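PDB 4U49: pectate lyase from Pectobacterium carotovorum, which probably cleaves polygalacturonate and methylated pectins by calcium-dependent beta-elimination, acting within the chain and remaining active on highly methylated substrates. Local coordinates for residues Trp39-Arg53 against Glu63-Asp77. Sequence-based numbering, arbitrary orientation.
Sequences WSTDAGNVVRQDVYR and EKIAELNSSDRTFTD
Strands 46-53 and 63-68 pair antiparallel from Gln49–Leu68 to Arg53–Glu63, their axes 136° apart, with a classic beta bulge where Ile65 and Ala66 both face Val51; Trp39 N bonds to Arg73 O, just before strand 74-77, which pairs with strand 34-41 in the other sheet. The Trp39 indole lies flat against the backbone of residues 73-74, Arg73 CA standing 4.0 Å from its five-membered ring centroid in a CH-pi contact. Its rim meets Leu68 CD1, which also touches Val51 CG2; Val51 packs over one face of Phe75. Gln49 links the two sheets: its extended chain, CG beside the backbone N (chi1 -58°), carries the amide into the 69-73 turn. NE2 gives nearly straight bonds to Asn69 O (3.0 Å) and to a lone pair of Asp72 O (2.7 Å), while OE1 accepts from Trp39 NE1 (2.9 Å), fixing the amide flip. Arg73 NH1 shares Asp72 O from above its carbonyl plane, and two waters bridge this guanidinium to the Thr41 backbone. On the other sheet face Arg48 grips Asp50 side-on, and Lys64 NZ reaches Asp50 OD2 weakly (3.1 Å) but Glu67 OE2 at 2.7 Å. At the far end the Arg53 guanidinium edge grips Asp77 side-on, NE and NH2 both reaching OD1 and NH2 also OD2 (2.8 Å), with Ile65 CG2 over its face; Thr79 bonds both Arg53 NH2 and Asp77 OD2, and Tyr88 OH bonds Asp77 OD1. This N-terminal beta-sandwich, its strand order fibronectin type III-like, lies away from the calcium-binding residues; it combines an apolar interior with a hydrogen-bonded, buried Gln49 and a buried Arg53 whose charge is probably offset mainly by Asp77, Glu63 being more distant.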
ATOM      1  N   TRP A  39      -0.648   8.843  -7.334  1.00 11.36           N
ATOM      2  CA  TRP A  39      -1.674   9.179  -8.310  1.00 13.29           C
ATOM      3  C   TRP A  39      -2.388   7.970  -8.885  1.00 15.11           C
ATOM      4  O   TRP A  39      -1.896   6.847  -8.819  1.00 13.14           O
ATOM      5  CB  TRP A  39      -1.070  10.014  -9.449  1.00 12.80           C
ATOM      6  CG  TRP A  39       0.031   9.343 -10.233  1.00 14.32           C
ATOM      7  CD1 TRP A  39      -0.101   8.631 -11.395  1.00 13.36           C
ATOM      8  CD2 TRP A  39       1.437   9.353  -9.931  1.00 12.19           C
ATOM      9  NE1 TRP A  39       1.130   8.189 -11.824  1.00 12.86           N
ATOM     10  CE2 TRP A  39       2.083   8.613 -10.942  1.00 12.63           C
ATOM     11  CE3 TRP A  39       2.200   9.901  -8.894  1.00 13.56           C
ATOM     12  CZ2 TRP A  39       3.466   8.416 -10.947  1.00 11.99           C
ATOM     13  CZ3 TRP A  39       3.573   9.704  -8.907  1.00 13.28           C
ATOM     14  CH2 TRP A  39       4.190   8.972  -9.927  1.00 11.15           C
ATOM     15  N   SER A  40      -3.571   8.215  -9.432  1.00 15.94           N
ATOM     16  CA  SER A  40      -4.277   7.214 -10.209  1.00 13.71           C
ATOM     17  C   SER A  40      -4.559   7.790 -11.584  1.00 18.09           C
ATOM     18  O   SER A  40      -4.840   8.980 -11.720  1.00 14.17           O
ATOM     19  CB  SER A  40      -5.580   6.793  -9.533  1.00 16.44           C
ATOM     20  OG  SER A  40      -6.516   7.856  -9.551  1.00 24.10           O
ATOM     21  N   THR A  41      -4.479   6.947 -12.604  1.00 18.65           N
ATOM     22  CA  THR A  41      -4.777   7.383 -13.957  1.00 21.49           C
ATOM     23  C   THR A  41      -5.618   6.323 -14.662  1.00 22.49           C
ATOM     24  O   THR A  41      -5.517   5.133 -14.359  1.00 24.36           O
ATOM     25  CB  THR A  41      -3.486   7.664 -14.761  1.00 21.87           C
ATOM     26  OG1 THR A  41      -3.818   8.274 -16.016  1.00 23.90           O
ATOM     27  CG2 THR A  41      -2.708   6.381 -15.005  1.00 21.81           C
ATOM     28  N   ASP A  42      -6.469   6.759 -15.581  1.00 30.09           N
ATOM     29  CA  ASP A  42      -7.247   5.821 -16.379  1.00 29.45           C
ATOM     30  C   ASP A  42      -6.829   5.906 -17.837  1.00 29.83           C
ATOM     31  O   ASP A  42      -7.439   5.281 -18.704  1.00 34.27           O
ATOM     32  CB  ASP A  42      -8.747   6.085 -16.228  1.00 32.98           C
ATOM     33  CG  ASP A  42      -9.092   7.557 -16.298  1.00 32.42           C
ATOM     34  OD1 ASP A  42      -8.420   8.297 -17.044  1.00 29.19           O
ATOM     35  OD2 ASP A  42     -10.038   7.976 -15.598  1.00 35.20           O
ATOM     36  N   ALA A  43      -5.788   6.691 -18.099  1.00 28.42           N
ATOM     37  CA  ALA A  43      -5.186   6.738 -19.423  1.00 30.88           C
ATOM     38  C   ALA A  43      -4.656   5.354 -19.761  1.00 33.35           C
ATOM     39  O   ALA A  43      -3.895   4.767 -18.992  1.00 35.10           O
ATOM     40  CB  ALA A  43      -4.074   7.773 -19.480  1.00 23.97           C
ATOM     41  N   GLY A  44      -5.079   4.819 -20.898  1.00 39.41           N
ATOM     42  CA  GLY A  44      -4.671   3.485 -21.283  1.00 34.99           C
ATOM     43  C   GLY A  44      -3.359   3.502 -22.035  1.00 29.88           C
ATOM     44  O   GLY A  44      -2.979   4.529 -22.602  1.00 31.39           O
ATOM     45  N   ASN A  45      -2.659   2.370 -22.011  1.00 25.49           N
ATOM     46  CA  ASN A  45      -1.518   2.147 -22.890  1.00 26.37           C
ATOM     47  C   ASN A  45      -0.358   3.108 -22.620  1.00 25.42           C
ATOM     48  O   ASN A  45       0.232   3.655 -23.547  1.00 22.90           O
ATOM     49  CB  ASN A  45      -1.985   2.264 -24.347  1.00 25.80           C
ATOM     50  CG  ASN A  45      -1.041   1.608 -25.330  1.00 30.73           C
ATOM     51  OD1 ASN A  45      -0.309   0.679 -24.988  1.00 32.35           O
ATOM     52  ND2 ASN A  45      -1.059   2.089 -26.569  1.00 25.48           N
ATOM     53  N   VAL A  46      -0.028   3.316 -21.348  1.00 22.83           N
ATOM     54  CA  VAL A  46       1.004   4.287 -21.004  1.00 22.98           C
ATOM     55  C   VAL A  46       2.403   3.681 -21.161  1.00 22.61           C
ATOM     56  O   VAL A  46       2.614   2.487 -20.928  1.00 23.73           O
ATOM     57  CB  VAL A  46       0.813   4.839 -19.564  1.00 24.35           C
ATOM     58  CG1 VAL A  46      -0.667   5.002 -19.247  1.00 22.87           C
ATOM     59  CG2 VAL A  46       1.456   3.943 -18.547  1.00 26.86           C
ATOM     60  N   VAL A  47       3.355   4.505 -21.585  1.00 19.65           N
ATOM     61  CA  VAL A  47       4.714   4.031 -21.817  1.00 20.69           C
ATOM     62  C   VAL A  47       5.740   4.791 -20.983  1.00 21.81           C
ATOM     63  O   VAL A  47       6.845   4.301 -20.757  1.00 23.51           O
ATOM     64  CB  VAL A  47       5.101   4.130 -23.311  1.00 26.65           C
ATOM     65  CG1 VAL A  47       4.194   3.248 -24.151  1.00 23.75           C
ATOM     66  CG2 VAL A  47       5.043   5.574 -23.791  1.00 24.08           C
ATOM     67  N   ARG A  48       5.373   5.983 -20.521  1.00 19.91           N
ATOM     68  CA  ARG A  48       6.272   6.794 -19.709  1.00 20.60           C
ATOM     69  C   ARG A  48       5.491   7.775 -18.838  1.00 17.75           C
ATOM     70  O   ARG A  48       4.371   8.158 -19.174  1.00 17.18           O
ATOM     71  CB  ARG A  48       7.259   7.557 -20.598  1.00 21.42           C
ATOM     72  CG  ARG A  48       8.479   8.083 -19.862  1.00 24.24           C
ATOM     73  CD  ARG A  48       9.386   8.887 -20.781  1.00 25.60           C
ATOM     74  NE  ARG A  48       8.978  10.286 -20.884  1.00 24.85           N
ATOM     75  CZ  ARG A  48       8.619  10.879 -22.019  1.00 34.86           C
ATOM     76  NH1 ARG A  48       8.617  10.193 -23.155  1.00 31.91           N
ATOM     77  NH2 ARG A  48       8.271  12.159 -22.017  1.00 31.81           N
ATOM     78  N   GLN A  49       6.085   8.171 -17.717  1.00 15.95           N
ATOM     79  CA  GLN A  49       5.488   9.174 -16.843  1.00 15.97           C
ATOM     80  C   GLN A  49       6.536  10.199 -16.408  1.00 20.22           C
ATOM     81  O   GLN A  49       7.674   9.841 -16.103  1.00 22.61           O
ATOM     82  CB  GLN A  49       4.852   8.511 -15.624  1.00 14.27           C
ATOM     83  CG  GLN A  49       3.784   7.494 -15.969  1.00 14.34           C
ATOM     84  CD  GLN A  49       3.213   6.817 -14.745  1.00 14.28           C
ATOM     85  OE1 GLN A  49       2.114   7.143 -14.299  1.00 14.94           O
ATOM     86  NE2 GLN A  49       3.957   5.864 -14.194  1.00 13.09           N
ATOM     87  N   ASP A  50       6.152  11.473 -16.382  1.00 15.24           N
ATOM     88  CA  ASP A  50       7.080  12.545 -16.019  1.00 17.21           C
ATOM     89  C   ASP A  50       6.601  13.296 -14.781  1.00 19.09           C
ATOM     90  O   ASP A  50       5.416  13.592 -14.651  1.00 20.06           O
ATOM     91  CB  ASP A  50       7.251  13.533 -17.176  1.00 15.45           C
ATOM     92  CG  ASP A  50       8.021  12.948 -18.345  1.00 24.33           C
ATOM     93  OD1 ASP A  50       8.664  11.892 -18.181  1.00 19.83           O
ATOM     94  OD2 ASP A  50       7.997  13.561 -19.432  1.00 24.72           O
ATOM     95  N   VAL A  51       7.530  13.611 -13.885  1.00 17.25           N
ATOM     96  CA  VAL A  51       7.207  14.336 -12.660  1.00 15.54           C
ATOM     97  C   VAL A  51       7.705  15.780 -12.715  1.00 17.41           C
ATOM     98  O   VAL A  51       8.881  16.028 -12.988  1.00 15.06           O
ATOM     99  CB  VAL A  51       7.813  13.649 -11.423  1.00 14.12           C
ATOM    100  CG1 VAL A  51       7.489  14.438 -10.162  1.00 16.67           C
ATOM    101  CG2 VAL A  51       7.312  12.215 -11.314  1.00 14.73           C
ATOM    102  N   TYR A  52       6.807  16.725 -12.441  1.00 15.33           N
ATOM    103  CA  TYR A  52       7.147  18.146 -12.463  1.00 17.36           C
ATOM    104  C   TYR A  52       6.951  18.798 -11.101  1.00 15.88           C
ATOM    105  O   TYR A  52       6.046  18.440 -10.350  1.00 14.11           O
ATOM    106  CB  TYR A  52       6.313  18.883 -13.513  1.00 15.98           C
ATOM    107  CG  TYR A  52       6.701  18.558 -14.935  1.00 20.60           C
ATOM    108  CD1 TYR A  52       7.534  19.402 -15.657  1.00 21.02           C
ATOM    109  CD2 TYR A  52       6.239  17.404 -15.554  1.00 19.93           C
ATOM    110  CE1 TYR A  52       7.898  19.107 -16.958  1.00 23.29           C
ATOM    111  CE2 TYR A  52       6.595  17.101 -16.856  1.00 19.99           C
ATOM    112  CZ  TYR A  52       7.424  17.957 -17.551  1.00 22.74           C
ATOM    113  OH  TYR A  52       7.783  17.660 -18.846  1.00 22.53           O
ATOM    114  N   ARG A  53       7.815  19.760 -10.796  1.00 19.19           N
ATOM    115  CA  ARG A  53       7.748  20.501  -9.546  1.00 16.90           C
ATOM    116  C   ARG A  53       7.915  21.995  -9.816  1.00 22.03           C
ATOM    117  O   ARG A  53       8.758  22.392 -10.617  1.00 20.72           O
ATOM    118  CB  ARG A  53       8.825  20.010  -8.577  1.00 17.57           C
ATOM    119  CG  ARG A  53       8.851  20.741  -7.248  1.00 21.49           C
ATOM    120  CD  ARG A  53      10.281  20.977  -6.800  1.00 26.43           C
ATOM    121  NE  ARG A  53      10.902  19.776  -6.262  1.00 31.93           N
ATOM    122  CZ  ARG A  53      12.214  19.570  -6.213  1.00 23.42           C
ATOM    123  NH1 ARG A  53      13.056  20.477  -6.696  1.00 29.29           N
ATOM    124  NH2 ARG A  53      12.683  18.445  -5.696  1.00 24.87           N
ATOM    125  N   GLU A  63       9.683  22.596 -13.204  1.00 23.86           N
ATOM    126  CA  GLU A  63      10.797  21.849 -13.785  1.00 22.59           C
ATOM    127  C   GLU A  63      10.551  20.355 -13.652  1.00 22.40           C
ATOM    128  O   GLU A  63       9.965  19.899 -12.675  1.00 20.26           O
ATOM    129  CB  GLU A  63      12.129  22.231 -13.126  1.00 23.11           C
ATOM    130  CG  GLU A  63      12.169  22.017 -11.622  1.00 28.89           C
ATOM    131  CD  GLU A  63      13.391  22.639 -10.977  1.00 34.22           C
ATOM    132  OE1 GLU A  63      13.668  22.341  -9.795  1.00 34.90           O
ATOM    133  OE2 GLU A  63      14.070  23.436 -11.654  1.00 42.43           O
ATOM    134  N   LYS A  64      10.983  19.599 -14.656  1.00 19.55           N
ATOM    135  CA  LYS A  64      10.887  18.143 -14.626  1.00 19.68           C
ATOM    136  C   LYS A  64      11.953  17.577 -13.690  1.00 17.86           C
ATOM    137  O   LYS A  64      13.144  17.783 -13.910  1.00 19.62           O
ATOM    138  CB  LYS A  64      11.046  17.571 -16.040  1.00 16.99           C
ATOM    139  CG  LYS A  64      10.987  16.056 -16.144  1.00 18.32           C
ATOM    140  CD  LYS A  64      11.000  15.616 -17.610  1.00 18.13           C
ATOM    141  CE  LYS A  64      11.127  14.107 -17.761  1.00 19.07           C
ATOM    142  NZ  LYS A  64      11.124  13.693 -19.201  1.00 20.87           N
ATOM    143  N   ILE A  65      11.528  16.878 -12.639  1.00 16.85           N
ATOM    144  CA  ILE A  65      12.478  16.361 -11.658  1.00 16.45           C
ATOM    145  C   ILE A  65      12.639  14.847 -11.727  1.00 17.06           C
ATOM    146  O   ILE A  65      13.483  14.286 -11.030  1.00 16.97           O
ATOM    147  CB  ILE A  65      12.080  16.742 -10.211  1.00 20.55           C
ATOM    148  CG1 ILE A  65      10.719  16.146  -9.847  1.00 15.03           C
ATOM    149  CG2 ILE A  65      12.084  18.258 -10.032  1.00 20.48           C
ATOM    150  CD1 ILE A  65      10.362  16.271  -8.367  1.00 15.75           C
ATOM    151  N   ALA A  66      11.843  14.188 -12.569  1.00 15.18           N
ATOM    152  CA  ALA A  66      11.934  12.734 -12.702  1.00 15.74           C
ATOM    153  C   ALA A  66      11.249  12.200 -13.954  1.00 15.87           C
ATOM    154  O   ALA A  66      10.221  12.717 -14.396  1.00 15.02           O
ATOM    155  CB  ALA A  66      11.349  12.056 -11.472  1.00 15.11           C
ATOM    156  N   GLU A  67      11.838  11.151 -14.513  1.00 14.91           N
ATOM    157  CA  GLU A  67      11.255  10.418 -15.624  1.00 15.59           C
ATOM    158  C   GLU A  67      11.072   8.975 -15.172  1.00 16.35           C
ATOM    159  O   GLU A  67      12.034   8.329 -14.758  1.00 15.94           O
ATOM    160  CB  GLU A  67      12.148  10.509 -16.861  1.00 16.17           C
ATOM    161  CG  GLU A  67      11.532   9.949 -18.119  1.00 19.21           C
ATOM    162  CD  GLU A  67      12.394  10.207 -19.337  1.00 20.78           C
ATOM    163  OE1 GLU A  67      13.147   9.294 -19.736  1.00 24.06           O
ATOM    164  OE2 GLU A  67      12.320  11.324 -19.889  1.00 18.40           O
ATOM    165  N   LEU A  68       9.839   8.479 -15.235  1.00 14.54           N
ATOM    166  CA  LEU A  68       9.495   7.204 -14.606  1.00 16.30           C
ATOM    167  C   LEU A  68       9.047   6.134 -15.594  1.00 18.00           C
ATOM    168  O   LEU A  68       8.734   6.424 -16.751  1.00 18.25           O
ATOM    169  CB  LEU A  68       8.390   7.411 -13.563  1.00 13.60           C
ATOM    170  CG  LEU A  68       8.620   8.464 -12.477  1.00 15.54           C
ATOM    171  CD1 LEU A  68       7.448   8.478 -11.495  1.00 15.93           C
ATOM    172  CD2 LEU A  68       9.930   8.224 -11.742  1.00 15.13           C
ATOM    173  N   ASN A  69       9.000   4.891 -15.122  1.00 17.67           N
ATOM    174  CA  ASN A  69       8.451   3.804 -15.921  1.00 19.23           C
ATOM    175  C   ASN A  69       6.949   3.983 -16.120  1.00 17.77           C
ATOM    176  O   ASN A  69       6.372   4.995 -15.718  1.00 17.42           O
ATOM    177  CB  ASN A  69       8.755   2.439 -15.283  1.00 17.12           C
ATOM    178  CG  ASN A  69       8.152   2.279 -13.890  1.00 21.54           C
ATOM    179  OD1 ASN A  69       7.139   2.890 -13.553  1.00 18.36           O
ATOM    180  ND2 ASN A  69       8.783   1.440 -13.075  1.00 21.83           N
ATOM    181  N   SER A  70       6.315   2.986 -16.722  1.00 17.11           N
ATOM    182  CA  SER A  70       4.904   3.089 -17.066  1.00 17.00           C
ATOM    183  C   SER A  70       3.987   2.656 -15.922  1.00 15.79           C
ATOM    184  O   SER A  70       2.796   2.957 -15.932  1.00 19.21           O
ATOM    185  CB  SER A  70       4.608   2.247 -18.309  1.00 21.95           C
ATOM    186  OG  SER A  70       4.810   0.867 -18.049  1.00 25.44           O
ATOM    187  N   SER A  71       4.537   1.962 -14.934  1.00 16.58           N
ATOM    188  CA  SER A  71       3.694   1.283 -13.950  1.00 17.83           C
ATOM    189  C   SER A  71       3.675   1.914 -12.550  1.00 16.89           C
ATOM    190  O   SER A  71       2.740   1.678 -11.782  1.00 16.00           O
ATOM    191  CB  SER A  71       4.121  -0.180 -13.838  1.00 20.00           C
ATOM    192  OG  SER A  71       5.478  -0.282 -13.459  1.00 17.26           O
ATOM    193  N   ASP A  72       4.698   2.694 -12.213  1.00 14.71           N
ATOM    194  CA  ASP A  72       4.738   3.370 -10.915  1.00 15.58           C
ATOM    195  C   ASP A  72       3.557   4.324 -10.761  1.00 14.63           C
ATOM    196  O   ASP A  72       3.172   5.001 -11.712  1.00 13.68           O
ATOM    197  CB  ASP A  72       6.050   4.146 -10.738  1.00 16.62           C
ATOM    198  CG  ASP A  72       7.233   3.245 -10.408  1.00 20.38           C
ATOM    199  OD1 ASP A  72       7.085   2.003 -10.439  1.00 17.53           O
ATOM    200  OD2 ASP A  72       8.324   3.791 -10.129  1.00 21.19           O
ATOM    201  N   ARG A  73       2.978   4.371  -9.565  1.00 13.24           N
ATOM    202  CA  ARG A  73       1.909   5.324  -9.284  1.00 11.98           C
ATOM    203  C   ARG A  73       2.252   6.166  -8.059  1.00 12.88           C
ATOM    204  O   ARG A  73       1.383   6.816  -7.476  1.00 11.87           O
ATOM    205  CB  ARG A  73       0.573   4.600  -9.080  1.00 13.48           C
ATOM    206  CG  ARG A  73       0.045   3.895 -10.334  1.00 12.56           C
ATOM    207  CD  ARG A  73      -0.265   4.882 -11.452  1.00 15.63           C
ATOM    208  NE  ARG A  73      -0.887   4.233 -12.606  1.00 15.36           N
ATOM    209  CZ  ARG A  73      -0.220   3.794 -13.671  1.00 15.72           C
ATOM    210  NH1 ARG A  73       1.097   3.931 -13.738  1.00 13.81           N
ATOM    211  NH2 ARG A  73      -0.873   3.220 -14.674  1.00 18.33           N
ATOM    212  N   THR A  74       3.525   6.135  -7.669  1.00 12.11           N
ATOM    213  CA  THR A  74       4.041   6.999  -6.614  1.00 11.78           C
ATOM    214  C   THR A  74       5.418   7.544  -6.969  1.00 13.98           C
ATOM    215  O   THR A  74       6.090   7.027  -7.859  1.00 13.61           O
ATOM    216  CB  THR A  74       4.174   6.271  -5.263  1.00 13.71           C
ATOM    217  OG1 THR A  74       5.258   5.337  -5.335  1.00 15.99           O
ATOM    218  CG2 THR A  74       2.893   5.547  -4.895  1.00 12.30           C
ATOM    219  N   PHE A  75       5.832   8.586  -6.257  1.00 12.11           N
ATOM    220  CA  PHE A  75       7.187   9.110  -6.365  1.00 13.48           C
ATOM    221  C   PHE A  75       7.589   9.768  -5.055  1.00 15.46           C
ATOM    222  O   PHE A  75       6.782  10.449  -4.424  1.00 15.77           O
ATOM    223  CB  PHE A  75       7.307  10.113  -7.516  1.00 13.80           C
ATOM    224  CG  PHE A  75       8.662  10.758  -7.615  1.00 15.43           C
ATOM    225  CD1 PHE A  75       9.721  10.079  -8.197  1.00 16.60           C
ATOM    226  CD2 PHE A  75       8.880  12.037  -7.124  1.00 16.60           C
ATOM    227  CE1 PHE A  75      10.971  10.664  -8.288  1.00 14.26           C
ATOM    228  CE2 PHE A  75      10.129  12.625  -7.210  1.00 18.26           C
ATOM    229  CZ  PHE A  75      11.175  11.937  -7.793  1.00 14.69           C
ATOM    230  N   THR A  76       8.840   9.568  -4.652  1.00 16.16           N
ATOM    231  CA  THR A  76       9.355  10.180  -3.433  1.00 18.33           C
ATOM    232  C   THR A  76      10.328  11.307  -3.762  1.00 17.45           C
ATOM    233  O   THR A  76      11.375  11.075  -4.361  1.00 18.03           O
ATOM    234  CB  THR A  76      10.069   9.152  -2.533  1.00 14.99           C
ATOM    235  OG1 THR A  76       9.148   8.127  -2.141  1.00 19.66           O
ATOM    236  CG2 THR A  76      10.620   9.832  -1.287  1.00 19.67           C
ATOM    237  N   ASP A  77       9.979  12.526  -3.366  1.00 16.99           N
ATOM    238  CA  ASP A  77      10.834  13.684  -3.603  1.00 19.85           C
ATOM    239  C   ASP A  77      11.662  13.997  -2.362  1.00 20.95           C
ATOM    240  O   ASP A  77      11.125  14.402  -1.332  1.00 19.46           O
ATOM    241  CB  ASP A  77       9.994  14.901  -4.012  1.00 20.25           C
ATOM    242  CG  ASP A  77      10.844  16.115  -4.354  1.00 22.70           C
ATOM    243  OD1 ASP A  77      10.270  17.204  -4.561  1.00 21.85           O
ATOM    244  OD2 ASP A  77      12.085  15.990  -4.415  1.00 24.55           O
TER
HETATM  245  O   HOH W   1      -3.580   4.353 -12.054  1.00 24.25           O
HETATM  246  O   HOH W   2      -3.740   2.645 -14.978  1.00 25.99           O